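Long-range contacts in phosphate-binding protein (Xanthomonas axonopodis pv. citri, PDB 5UB3), which probably acts as a periplasmic solute-binding receptor of the phosphonate-binding family, paired with a diguanylate cyclase, and is seen here with bound chloride: residues F93-F98 with H204-V209; A117-S122 with G179-V184; G126-M131 with A270-V275; P208-V213 with R262-E267. All coordinates share one frame; numbering follows the deposited sequence.

Contact 1 (F93-F98 with H204-V209)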
loop_
_atom_site.group_PDB
_atom_site.type_symbol
_atom_site.label_atom_id
_atom_site.label_comp_id
_atom_site.label_asym_id
_atom_site.label_seq_id
_atom_site.Cartn_x
_atom_site.Cartn_y
_atom_site.Cartn_z
ATOM N N PHE A 93 5.595 0.320 8.694
ATOM C CA PHE A 93 4.339 0.722 9.248
ATOM C C PHE A 93 3.546 -0.481 9.743
ATOM O O PHE A 93 3.959 -1.604 9.531
ATOM C CB PHE A 93 3.609 1.644 8.274
ATOM C CG PHE A 93 3.032 0.979 7.035
ATOM C CD1 PHE A 93 3.352 -0.322 6.635
ATOM C CD2 PHE A 93 2.139 1.717 6.268
ATOM C CE1 PHE A 93 2.800 -0.880 5.506
ATOM C CE2 PHE A 93 1.562 1.174 5.113
ATOM C CZ PHE A 93 1.888 -0.132 4.745
ATOM N N HIS A 94 2.376 -0.237 10.337
ATOM C CA HIS A 94 1.511 -1.303 10.785
ATOM C C HIS A 94 0.090 -0.859 10.720
ATOM O O HIS A 94 -0.148 0.298 10.519
ATOM C CB HIS A 94 1.823 -1.806 12.193
ATOM C CG HIS A 94 1.734 -0.773 13.254
ATOM N ND1 HIS A 94 2.771 0.066 13.557
ATOM C CD2 HIS A 94 0.726 -0.458 14.095
ATOM C CE1 HIS A 94 2.429 0.843 14.566
ATOM N NE2 HIS A 94 1.185 0.557 14.891
ATOM N N THR A 95 -0.804 -1.833 10.844
ATOM C CA THR A 95 -2.235 -1.563 10.848
ATOM C C THR A 95 -2.720 -1.386 12.269
ATOM O O THR A 95 -2.276 -2.096 13.176
ATOM C CB THR A 95 -2.984 -2.620 10.059
ATOM O OG1 THR A 95 -2.706 -2.392 8.667
ATOM C CG2 THR A 95 -4.483 -2.478 10.291
ATOM N N LEU A 96 -3.577 -0.394 12.455
ATOM C CA LEU A 96 -4.324 -0.273 13.682
ATOM C C LEU A 96 -5.808 -0.408 13.428
ATOM O O LEU A 96 -6.337 -0.040 12.358
ATOM C CB LEU A 96 -3.964 0.997 14.416
ATOM C CG LEU A 96 -3.913 2.344 13.738
ATOM C CD1 LEU A 96 -5.350 2.735 13.512
ATOM C CD2 LEU A 96 -3.170 3.427 14.547
ATOM N N PHE A 97 -6.472 -1.012 14.384
ATOM C CA PHE A 97 -7.921 -1.132 14.323
ATOM C C PHE A 97 -8.419 -0.129 15.307
ATOM O O PHE A 97 -7.923 -0.060 16.420
ATOM C CB PHE A 97 -8.367 -2.507 14.739
ATOM C CG PHE A 97 -8.038 -3.598 13.747
ATOM C CD1 PHE A 97 -6.752 -4.073 13.638
ATOM C CD2 PHE A 97 -9.022 -4.168 12.977
ATOM C CE1 PHE A 97 -6.452 -5.089 12.757
ATOM C CE2 PHE A 97 -8.739 -5.172 12.081
ATOM C CZ PHE A 97 -7.447 -5.659 11.993
ATOM N N PHE A 98 -9.438 0.630 14.944
ATOM C CA PHE A 98 -9.951 1.598 15.856
ATOM C C PHE A 98 -11.472 1.600 15.864
ATOM O O PHE A 98 -12.111 1.203 14.892
ATOM C CB PHE A 98 -9.412 2.979 15.510
ATOM C CG PHE A 98 -9.890 3.485 14.209
ATOM C CD1 PHE A 98 -9.186 3.183 13.041
ATOM C CD2 PHE A 98 -11.077 4.241 14.120
ATOM C CE1 PHE A 98 -9.646 3.618 11.813
ATOM C CE2 PHE A 98 -11.530 4.685 12.912
ATOM C CZ PHE A 98 -10.832 4.372 11.752
ATOM N N HIS A 204 -6.403 -2.482 18.550
ATOM C CA HIS A 204 -5.477 -3.520 18.188
ATOM C C HIS A 204 -4.438 -2.953 17.243
ATOM O O HIS A 204 -4.729 -2.053 16.422
ATOM C CB HIS A 204 -6.196 -4.638 17.495
ATOM C CG HIS A 204 -5.320 -5.803 17.199
ATOM N ND1 HIS A 204 -5.062 -6.786 18.131
ATOM C CD2 HIS A 204 -4.575 -6.112 16.107
ATOM C CE1 HIS A 204 -4.248 -7.685 17.606
ATOM N NE2 HIS A 204 -3.912 -7.284 16.393
ATOM N N ARG A 205 -3.254 -3.521 17.326
ATOM C CA ARG A 205 -2.152 -3.141 16.422
ATOM C C ARG A 205 -1.564 -4.390 15.842
ATOM O O ARG A 205 -1.379 -5.324 16.592
ATOM C CB ARG A 205 -1.053 -2.360 17.210
ATOM C CG ARG A 205 -1.489 -0.986 17.668
ATOM C CD ARG A 205 -0.390 -0.220 18.396
ATOM N NE ARG A 205 -0.821 1.158 18.700
ATOM C CZ ARG A 205 -0.396 2.296 18.097
ATOM N NH1 ARG A 205 0.526 2.305 17.147
ATOM N NH2 ARG A 205 -0.869 3.487 18.494
ATOM N N THR A 206 -1.249 -4.402 14.532
ATOM C CA THR A 206 -0.538 -5.499 13.941
ATOM C C THR A 206 0.956 -5.289 14.108
ATOM O O THR A 206 1.402 -4.221 14.524
ATOM C CB THR A 206 -0.855 -5.677 12.428
ATOM O OG1 THR A 206 -0.264 -4.622 11.663
ATOM C CG2 THR A 206 -2.388 -5.711 12.188
ATOM N N ALA A 207 1.696 -6.319 13.734
ATOM C CA ALA A 207 3.185 -6.259 13.689
ATOM C C ALA A 207 3.565 -5.349 12.547
ATOM O O ALA A 207 2.809 -5.247 11.565
ATOM C CB ALA A 207 3.781 -7.665 13.461
ATOM N N PRO A 208 4.730 -4.707 12.640
ATOM C CA PRO A 208 5.113 -3.795 11.545
ATOM C C PRO A 208 5.661 -4.573 10.401
ATOM O O PRO A 208 6.119 -5.687 10.580
ATOM C CB PRO A 208 6.185 -2.911 12.181
ATOM C CG PRO A 208 6.822 -3.849 13.149
ATOM C CD PRO A 208 5.656 -4.593 13.762
ATOM N N VAL A 209 5.552 -3.998 9.219
ATOM C CA VAL A 209 6.158 -4.556 8.011
ATOM C C VAL A 209 6.871 -3.406 7.350
ATOM O O VAL A 209 6.549 -2.262 7.622
ATOM C CB VAL A 209 5.073 -5.169 7.063
ATOM C CG1 VAL A 209 4.349 -6.350 7.722
ATOM C CG2 VAL A 209 4.105 -4.107 6.643
#
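F97 and H204 form an antiparallel hydrogen-bonded pair, with F97 N donating to H204 O at 2.9 Å. One step on, T206 N reaches T95 O at 2.9 Å, and at the far end F93 and V209 exchange two backbone bonds. The register slips by one residue between these pairings, and a hydroxyl bridges the gap: T206 OG1, lodged between its own N and carbonyl carbon (chi1 71°), accepts a hydrogen bond from T95 N at 3.0 Å while donating to A207 O.

Consistent with the hinge of a periplasmic binding protein, these two segments probably carry the chain between the lobes, out and back.

Among polar side chains, the extended R205 brings NH1 to H94 NE2 at 2.9 Å. The donor lies in the imidazole plane, but the N-H is bent to 132°.

Apolar contacts fill the opposite face. The F97 and H204 side chains run side by side, CD1 of F97 lying 3.9 Å from CD2 of H204, with ring planes at 77°; E133 holds H204 NE2. V209 CG2 meets the edge of the F93 ring, 3.7 Å from CE1.

Contact 2 (A117-S122 with G179-V184)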
loop_
_atom_site.group_PDB
_atom_site.type_symbol
_atom_site.label_atom_id
_atom_site.label_comp_id
_atom_site.label_asym_id
_atom_site.label_seq_id
_atom_site.Cartn_x
_atom_site.Cartn_y
_atom_site.Cartn_z
ATOM N N ALA A 117 -14.701 -1.548 8.462
ATOM C CA ALA A 117 -14.471 -0.770 7.276
ATOM C C ALA A 117 -13.074 -1.013 6.762
ATOM O O ALA A 117 -12.116 -0.719 7.458
ATOM C CB ALA A 117 -14.614 0.737 7.593
ATOM N N LEU A 118 -12.980 -1.506 5.544
ATOM C CA LEU A 118 -11.723 -1.676 4.847
ATOM C C LEU A 118 -11.692 -0.841 3.607
ATOM O O LEU A 118 -12.689 -0.257 3.195
ATOM C CB LEU A 118 -11.594 -3.127 4.489
ATOM C CG LEU A 118 -11.580 -4.010 5.741
ATOM C CD1 LEU A 118 -11.374 -5.471 5.345
ATOM C CD2 LEU A 118 -10.461 -3.592 6.652
ATOM N N GLN A 119 -10.542 -0.812 2.966
ATOM C CA GLN A 119 -10.378 0.069 1.861
ATOM C C GLN A 119 -10.685 -0.486 0.477
ATOM O O GLN A 119 -11.743 -0.190 -0.072
ATOM C CB GLN A 119 -9.024 0.691 1.954
ATOM C CG GLN A 119 -9.018 1.748 3.037
ATOM C CD GLN A 119 -7.634 2.211 3.388
ATOM O OE1 GLN A 119 -6.842 2.637 2.519
ATOM N NE2 GLN A 119 -7.320 2.153 4.674
ATOM N N ASN A 120 -9.744 -1.156 -0.136
ATOM C CA ASN A 120 -9.951 -1.861 -1.391
ATOM C C ASN A 120 -8.950 -2.985 -1.335
ATOM O O ASN A 120 -8.068 -2.951 -0.482
ATOM C CB ASN A 120 -9.641 -1.018 -2.642
ATOM C CG ASN A 120 -8.245 -0.422 -2.611
ATOM O OD1 ASN A 120 -7.202 -1.123 -2.583
ATOM N ND2 ASN A 120 -8.214 0.888 -2.553
ATOM N N ALA A 121 -9.016 -3.925 -2.282
ATOM C CA ALA A 121 -8.234 -5.177 -2.206
ATOM C C ALA A 121 -6.715 -5.009 -2.385
ATOM O O ALA A 121 -5.932 -5.896 -1.994
ATOM C CB ALA A 121 -8.796 -6.193 -3.179
ATOM N N SER A 122 -6.308 -3.858 -2.936
ATOM C CA SER A 122 -4.934 -3.540 -3.166
ATOM C C SER A 122 -4.268 -2.830 -1.960
ATOM O O SER A 122 -3.042 -2.619 -1.956
ATOM C CB SER A 122 -4.839 -2.755 -4.500
ATOM O OG SER A 122 -5.558 -3.471 -5.552
ATOM N N GLY A 179 -12.645 0.379 12.246
ATOM C CA GLY A 179 -11.924 0.815 11.099
ATOM C C GLY A 179 -10.503 0.301 11.126
ATOM O O GLY A 179 -10.002 0.029 12.203
ATOM N N ALA A 180 -9.899 0.115 9.942
ATOM C CA ALA A 180 -8.487 -0.265 9.862
ATOM C C ALA A 180 -7.774 0.786 9.044
ATOM O O ALA A 180 -8.226 1.147 8.000
ATOM C CB ALA A 180 -8.308 -1.619 9.263
ATOM N N LEU A 181 -6.677 1.308 9.587
ATOM C CA LEU A 181 -5.782 2.235 8.857
ATOM C C LEU A 181 -4.343 1.981 9.299
ATOM O O LEU A 181 -4.148 1.342 10.350
ATOM C CB LEU A 181 -6.121 3.640 9.233
ATOM C CG LEU A 181 -7.406 4.270 8.738
ATOM C CD1 LEU A 181 -7.518 5.663 9.321
ATOM C CD2 LEU A 181 -7.420 4.384 7.240
ATOM N N SER A 182 -3.344 2.533 8.572
ATOM C CA SER A 182 -1.944 2.423 9.030
ATOM C C SER A 182 -1.751 3.368 10.217
ATOM O O SER A 182 -2.462 4.357 10.399
ATOM C CB SER A 182 -0.910 2.838 7.951
ATOM O OG SER A 182 -0.881 4.240 7.875
ATOM N N ASN A 183 -0.732 3.082 10.994
ATOM C CA ASN A 183 -0.339 3.954 12.077
ATOM C C ASN A 183 0.053 5.304 11.579
ATOM O O ASN A 183 -0.131 6.261 12.241
ATOM C CB ASN A 183 0.795 3.333 12.849
ATOM C CG ASN A 183 2.042 3.170 12.009
ATOM O OD1 ASN A 183 2.047 2.621 10.900
ATOM N ND2 ASN A 183 3.116 3.690 12.539
ATOM N N VAL A 184 0.533 5.386 10.349
ATOM C CA VAL A 184 0.893 6.680 9.756
ATOM C C VAL A 184 -0.339 7.478 9.362
ATOM O O VAL A 184 -0.453 8.710 9.610
ATOM C CB VAL A 184 1.762 6.490 8.521
ATOM C CG1 VAL A 184 2.187 7.850 7.959
ATOM C CG2 VAL A 184 2.969 5.657 8.871
#
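A117 and G179 pair as parallel strands with CA atoms 4.9 Å apart, and a weak bond of 3.4 Å from A180 N to A117 O joins them before the backbones diverge. The pair belongs to the parallel part of the sheet in one lobe of the periplasmic-binding-protein fold: strand 115-118 has strand 156-160 on its other side, and strand 178-182 is flanked in turn by strand 92-100, antiparallel to it.

Side chains then divide between the two faces. A117 CB and G179 share one face, where V167 of helix 164-172 packs on A117. On the other face, L118 sets out away from the partner strand, yet its CD2 branch reaches A180 CB at 3.9 Å. P130 of helix 124-136 touches both of these residues.

Past the paired residues, Q119 still spans the widening gap. Its chain is extended beyond CG and crosses L181 at about a right angle, so that NE2 lies 3.4 Å from L181 CD2 and 3.6 Å from A180 O. K164 of helix 164-172 touches both Q119 and L181.

The two ends finish differently. In 117-122, N120 OD1 accepts a weak hydrogen bond from S122 N at 2.9 Å, and S122 OG goes on to bond A48 N. In 179-184, S182 occupies the N-cap of helix 183-186, its OG accepting a hydrogen bond from the backbone N of D185.

Contact 3 (G126-M131 with A270-V275); sequences GYLLPM and AGVQRV
M131 N donates to Y127 O at 2.9 Å, and this helical turn sets two of the residues that surround V275 of the other helix. The turn is not regular throughout: a wider pi-type turn occupies 126-128, and the helix kinks where P130 N has no bond to the turn before.

V275 is the most covered residue of the contact, meeting Y127, L128 and M131. With CG1 anti to its backbone N (chi1 170°), that methyl lies 4.0 Å from M131 CB and 4.2 Å from Y127 CE2, while CG2 rests 3.7 Å from L128 O. L128 spreads its two branches over successive turns of the partner: CD1 meets V272 CG2 at 4.1 Å, and CD2 approaches V275 CG1. M131 CG sits 3.9 Å above one face of the Y127 ring, offset toward the rim; the chain bends only beyond it.

L72 of helix 67-75 touches both L128 and V272, extending the apolar patch. With the short axes 9.3 Å apart and crossing at 92°, this is a nearly perpendicular helix-helix packing, through which helix 259-277, near the C-terminus, rests on helix 124-136 of the lobe beyond the hinge.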
loop_
_atom_site.group_PDB
_atom_site.type_symbol
_atom_site.label_atom_id
_atom_site.label_comp_id
_atom_site.label_asym_id
_atom_site.label_seq_id
_atom_site.Cartn_x
_atom_site.Cartn_y
_atom_site.Cartn_z
ATOM N N GLY A 126 -4.931 -1.262 4.862
ATOM C CA GLY A 126 -6.387 -1.117 4.928
ATOM C C GLY A 126 -7.156 -2.286 4.374
ATOM O O GLY A 126 -8.399 -2.232 4.296
ATOM N N TYR A 127 -6.464 -3.363 4.022
ATOM C CA TYR A 127 -7.140 -4.604 3.634
ATOM C C TYR A 127 -6.300 -5.807 3.964
ATOM O O TYR A 127 -6.692 -6.691 4.720
ATOM C CB TYR A 127 -7.515 -4.602 2.117
ATOM C CG TYR A 127 -8.174 -5.824 1.670
ATOM C CD1 TYR A 127 -9.512 -6.059 1.967
ATOM C CD2 TYR A 127 -7.482 -6.797 0.970
ATOM C CE1 TYR A 127 -10.144 -7.212 1.529
ATOM C CE2 TYR A 127 -8.089 -7.938 0.544
ATOM C CZ TYR A 127 -9.410 -8.158 0.834
ATOM O OH TYR A 127 -9.991 -9.311 0.423
ATOM N N LEU A 128 -5.121 -5.854 3.398
ATOM C CA LEU A 128 -4.335 -7.093 3.474
ATOM C C LEU A 128 -3.951 -7.346 4.877
ATOM O O LEU A 128 -4.195 -8.417 5.382
ATOM C CB LEU A 128 -3.114 -7.038 2.551
ATOM C CG LEU A 128 -3.487 -7.019 1.069
ATOM C CD1 LEU A 128 -2.331 -6.534 0.169
ATOM C CD2 LEU A 128 -4.090 -8.311 0.527
ATOM N N LEU A 129 -3.306 -6.391 5.528
ATOM C CA LEU A 129 -2.876 -6.581 6.921
ATOM C C LEU A 129 -4.003 -6.835 7.872
ATOM O O LEU A 129 -3.928 -7.787 8.635
ATOM C CB LEU A 129 -1.997 -5.456 7.455
ATOM C CG LEU A 129 -0.688 -5.273 6.671
ATOM C CD1 LEU A 129 0.151 -4.211 7.397
ATOM C CD2 LEU A 129 0.091 -6.567 6.544
ATOM N N PRO A 130 -5.061 -5.999 7.831
ATOM C CA PRO A 130 -6.128 -6.347 8.776
ATOM C C PRO A 130 -6.788 -7.715 8.505
ATOM O O PRO A 130 -7.134 -8.405 9.459
ATOM C CB PRO A 130 -7.150 -5.229 8.607
ATOM C CG PRO A 130 -6.805 -4.522 7.332
ATOM C CD PRO A 130 -5.289 -4.691 7.204
ATOM N N MET A 131 -6.992 -8.083 7.244
ATOM C CA MET A 131 -7.608 -9.368 6.967
ATOM C C MET A 131 -6.692 -10.493 7.447
ATOM O O MET A 131 -7.137 -11.486 7.985
ATOM C CB MET A 131 -7.899 -9.601 5.472
ATOM C CG MET A 131 -9.062 -8.832 4.934
ATOM S SD MET A 131 -10.605 -9.244 5.770
ATOM C CE MET A 131 -11.408 -10.159 4.472
ATOM N N ALA A 270 3.724 -14.381 2.120
ATOM C CA ALA A 270 2.979 -15.578 2.596
ATOM C C ALA A 270 1.632 -15.143 3.190
ATOM O O ALA A 270 0.611 -15.731 2.918
ATOM C CB ALA A 270 3.774 -16.331 3.623
ATOM N N GLY A 271 1.644 -14.077 3.945
ATOM C CA GLY A 271 0.432 -13.593 4.571
ATOM C C GLY A 271 -0.588 -13.090 3.593
ATOM O O GLY A 271 -1.768 -13.347 3.724
ATOM N N VAL A 272 -0.120 -12.335 2.603
ATOM C CA VAL A 272 -0.962 -11.885 1.499
ATOM C C VAL A 272 -1.515 -13.069 0.757
ATOM O O VAL A 272 -2.684 -13.049 0.410
ATOM C CB VAL A 272 -0.164 -10.956 0.532
ATOM C CG1 VAL A 272 -0.888 -10.739 -0.790
ATOM C CG2 VAL A 272 0.122 -9.634 1.245
ATOM N N GLN A 273 -0.672 -14.094 0.484
ATOM C CA GLN A 273 -1.155 -15.250 -0.275
ATOM C C GLN A 273 -2.257 -15.916 0.517
ATOM O O GLN A 273 -3.236 -16.364 -0.027
ATOM C CB GLN A 273 -0.034 -16.287 -0.548
ATOM C CG GLN A 273 -0.466 -17.462 -1.405
ATOM C CD GLN A 273 -0.899 -16.996 -2.783
ATOM O OE1 GLN A 273 -2.099 -17.016 -3.148
ATOM N NE2 GLN A 273 0.052 -16.489 -3.505
ATOM N N ARG A 274 -2.071 -15.987 1.808
ATOM C CA ARG A 274 -3.080 -16.614 2.668
ATOM C C ARG A 274 -4.378 -15.860 2.622
ATOM O O ARG A 274 -5.471 -16.469 2.569
ATOM C CB ARG A 274 -2.561 -16.669 4.077
ATOM C CG ARG A 274 -3.486 -17.349 5.045
ATOM C CD ARG A 274 -2.913 -17.242 6.446
ATOM N NE ARG A 274 -3.743 -17.929 7.407
ATOM C CZ ARG A 274 -3.473 -18.038 8.708
ATOM N NH1 ARG A 274 -2.391 -17.494 9.271
ATOM N NH2 ARG A 274 -4.311 -18.703 9.444
ATOM N N VAL A 275 -4.291 -14.529 2.662
ATOM C CA VAL A 275 -5.494 -13.701 2.524
ATOM C C VAL A 275 -6.180 -13.999 1.174
ATOM O O VAL A 275 -7.410 -14.196 1.067
ATOM C CB VAL A 275 -5.173 -12.201 2.651
ATOM C CG1 VAL A 275 -6.404 -11.357 2.260
ATOM C CG2 VAL A 275 -4.765 -11.872 4.073
#

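Contact 4 (P208-V213 with R262-E267); sequences PVPRAV and RRRLQE
R264 lays its side chain against P210, starting at CB, which lies 4.0 Å from the proline CG. CG stands anti to the carbonyl carbon and the chain runs on extended to CD, after which a bend (chi3 79°) places NE beside the proline ring. NE lies 3.9 Å from P210 CD and donates to a water at 2.9 Å; that water lies in the guanidinium plane and in turn makes a weak bond to P208 O.

At CZ the flat group receives the proline over its centre, P210 CD lying 3.8 Å from CZ, so one guanidinium face rests on the CD methylene of the proline. NH1 approaches P210 only distantly, 4.1 Å from its N, and is hydrogen-bonded elsewhere in the structure. NH2 makes a weak bond of 3.3 Å to P208 O, with the N-H at 146° and the acceptor in the guanidinium plane, and it also comes 3.5 Å from V209 CA. Its stronger partner is D92, which forms a salt bridge with it and would help to fix the rotation of the group.

One residue along the helix, L265 adds an apolar contact, its CD2 lying 4.3 Å from P210 CG; M84 touches both residues. The whole is a helix-on-strand packing in the α/β fold of a periplasmic binding protein: helix 259-277 covers the start of strand 209-217, where the chain probably leaves the hinge.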
loop_
_atom_site.group_PDB
_atom_site.type_symbol
_atom_site.label_atom_id
_atom_site.label_comp_id
_atom_site.label_asym_id
_atom_site.label_seq_id
_atom_site.Cartn_x
_atom_site.Cartn_y
_atom_site.Cartn_z
ATOM N N PRO A 208 4.730 -4.707 12.640
ATOM C CA PRO A 208 5.113 -3.795 11.545
ATOM C C PRO A 208 5.661 -4.573 10.401
ATOM O O PRO A 208 6.119 -5.687 10.580
ATOM C CB PRO A 208 6.185 -2.911 12.181
ATOM C CG PRO A 208 6.822 -3.849 13.149
ATOM C CD PRO A 208 5.656 -4.593 13.762
ATOM N N VAL A 209 5.552 -3.998 9.219
ATOM C CA VAL A 209 6.158 -4.556 8.011
ATOM C C VAL A 209 6.871 -3.406 7.350
ATOM O O VAL A 209 6.549 -2.262 7.622
ATOM C CB VAL A 209 5.073 -5.169 7.063
ATOM C CG1 VAL A 209 4.349 -6.350 7.722
ATOM C CG2 VAL A 209 4.105 -4.107 6.643
ATOM N N PRO A 210 7.792 -3.700 6.412
ATOM C CA PRO A 210 8.315 -2.621 5.648
ATOM C C PRO A 210 7.204 -1.958 4.876
ATOM O O PRO A 210 6.322 -2.602 4.357
ATOM C CB PRO A 210 9.328 -3.237 4.712
ATOM C CG PRO A 210 9.308 -4.670 4.955
ATOM C CD PRO A 210 8.201 -5.010 5.915
ATOM N N ARG A 211 7.323 -0.666 4.825
ATOM C CA ARG A 211 6.315 0.231 4.353
ATOM C C ARG A 211 6.116 0.244 2.845
ATOM O O ARG A 211 4.992 0.208 2.335
ATOM C CB ARG A 211 6.796 1.591 4.814
ATOM C CG ARG A 211 5.989 2.667 4.272
ATOM C CD ARG A 211 5.772 3.735 5.259
ATOM N NE ARG A 211 4.632 4.441 4.747
ATOM C CZ ARG A 211 4.363 5.696 5.028
ATOM N NH1 ARG A 211 5.144 6.418 5.844
ATOM N NH2 ARG A 211 3.285 6.212 4.474
ATOM N N ALA A 212 7.208 0.348 2.096
ATOM C CA ALA A 212 7.064 0.499 0.637
ATOM C C ALA A 212 8.280 -0.012 -0.044
ATOM O O ALA A 212 9.293 -0.233 0.615
ATOM C CB ALA A 212 6.794 1.927 0.255
ATOM N N VAL A 213 8.149 -0.222 -1.360
ATOM C CA VAL A 213 9.178 -0.903 -2.137
ATOM C C VAL A 213 9.010 -0.453 -3.568
ATOM O O VAL A 213 7.892 -0.288 -4.080
ATOM C CB VAL A 213 9.059 -2.432 -1.997
ATOM C CG1 VAL A 213 7.705 -2.925 -2.366
ATOM C CG2 VAL A 213 10.099 -3.209 -2.799
ATOM N N ARG A 262 14.312 -8.964 2.591
ATOM C CA ARG A 262 13.826 -10.123 1.811
ATOM C C ARG A 262 12.971 -11.086 2.624
ATOM O O ARG A 262 11.965 -11.575 2.127
ATOM C CB ARG A 262 14.962 -10.935 1.179
ATOM C CG ARG A 262 15.640 -10.197 0.064
ATOM C CD ARG A 262 16.900 -10.902 -0.400
ATOM N NE ARG A 262 17.540 -10.073 -1.446
ATOM C CZ ARG A 262 18.781 -9.551 -1.435
ATOM N NH1 ARG A 262 19.615 -9.774 -0.415
ATOM N NH2 ARG A 262 19.202 -8.840 -2.502
ATOM N N ARG A 263 13.424 -11.397 3.822
ATOM C CA ARG A 263 12.706 -12.269 4.757
ATOM C C ARG A 263 11.397 -11.606 5.136
ATOM O O ARG A 263 10.378 -12.245 5.151
ATOM C CB ARG A 263 13.516 -12.534 6.011
ATOM C CG ARG A 263 14.673 -13.530 5.833
ATOM C CD ARG A 263 15.494 -13.799 7.140
ATOM N NE ARG A 263 16.387 -12.700 7.556
ATOM C CZ ARG A 263 17.718 -12.588 7.326
ATOM N NH1 ARG A 263 18.444 -13.539 6.668
ATOM N NH2 ARG A 263 18.362 -11.469 7.745
ATOM N N ARG A 264 11.418 -10.311 5.373
ATOM C CA ARG A 264 10.192 -9.634 5.775
ATOM C C ARG A 264 9.214 -9.575 4.638
ATOM O O ARG A 264 8.005 -9.719 4.865
ATOM C CB ARG A 264 10.459 -8.263 6.359
ATOM C CG ARG A 264 11.254 -8.353 7.662
ATOM C CD ARG A 264 11.535 -6.986 8.201
ATOM N NE ARG A 264 10.380 -6.426 8.882
ATOM C CZ ARG A 264 10.238 -5.144 9.164
ATOM N NH1 ARG A 264 11.140 -4.272 8.773
ATOM N NH2 ARG A 264 9.126 -4.720 9.775
ATOM N N LEU A 265 9.687 -9.339 3.419
ATOM C CA LEU A 265 8.785 -9.386 2.263
ATOM C C LEU A 265 8.268 -10.768 2.000
ATOM O O LEU A 265 7.108 -10.942 1.638
ATOM C CB LEU A 265 9.451 -8.838 1.004
ATOM C CG LEU A 265 9.673 -7.331 1.049
ATOM C CD1 LEU A 265 10.412 -6.945 -0.269
ATOM C CD2 LEU A 265 8.378 -6.554 1.173
ATOM N N GLN A 266 9.120 -11.774 2.194
ATOM C CA GLN A 266 8.684 -13.155 2.037
ATOM C C GLN A 266 7.559 -13.509 3.075
ATOM O O GLN A 266 6.543 -14.138 2.715
ATOM C CB GLN A 266 9.909 -14.074 2.100
ATOM C CG GLN A 266 9.665 -15.493 1.664
ATOM C CD GLN A 266 8.784 -16.218 2.659
ATOM O OE1 GLN A 266 9.105 -16.268 3.839
ATOM N NE2 GLN A 266 7.646 -16.744 2.204
ATOM N N GLU A 267 7.711 -13.074 4.318
ATOM C CA GLU A 267 6.671 -13.361 5.347
ATOM C C GLU A 267 5.372 -12.632 5.008
ATOM O O GLU A 267 4.281 -13.184 5.128
ATOM C CB GLU A 267 7.124 -12.939 6.699
ATOM C CG GLU A 267 8.184 -13.874 7.209
ATOM C CD GLU A 267 8.879 -13.365 8.466
ATOM O OE1 GLU A 267 8.511 -12.285 8.976
ATOM O OE2 GLU A 267 9.808 -14.065 8.934
HETATM O O HOH W 1 8.201 -8.208 9.437
#

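Contact 1 joins the two strands that probably run between the lobes. Contact 2, its centre about 10 Å away, adds the next strand on one side within a single lobe: L96 N lies 2.8 Å from L181 O, a probable hydrogen bond. Contact 4 continues from contact 1 through P208 and V209, the centres about 14 Å apart. Helix 259-277 links contact 4 to contact 3, about 13 Å between centres, probably bridging the lobes. Contact 3 returns to contact 1 where P130 CB packs 3.4 Å from F97 CZ, and Q119 N probably bonds G126 O between contacts 2 and 3. Contacts 1, 3 and 4 thus probably connect the lobes near the hinge, whose bending would be expected to open and close the cleft.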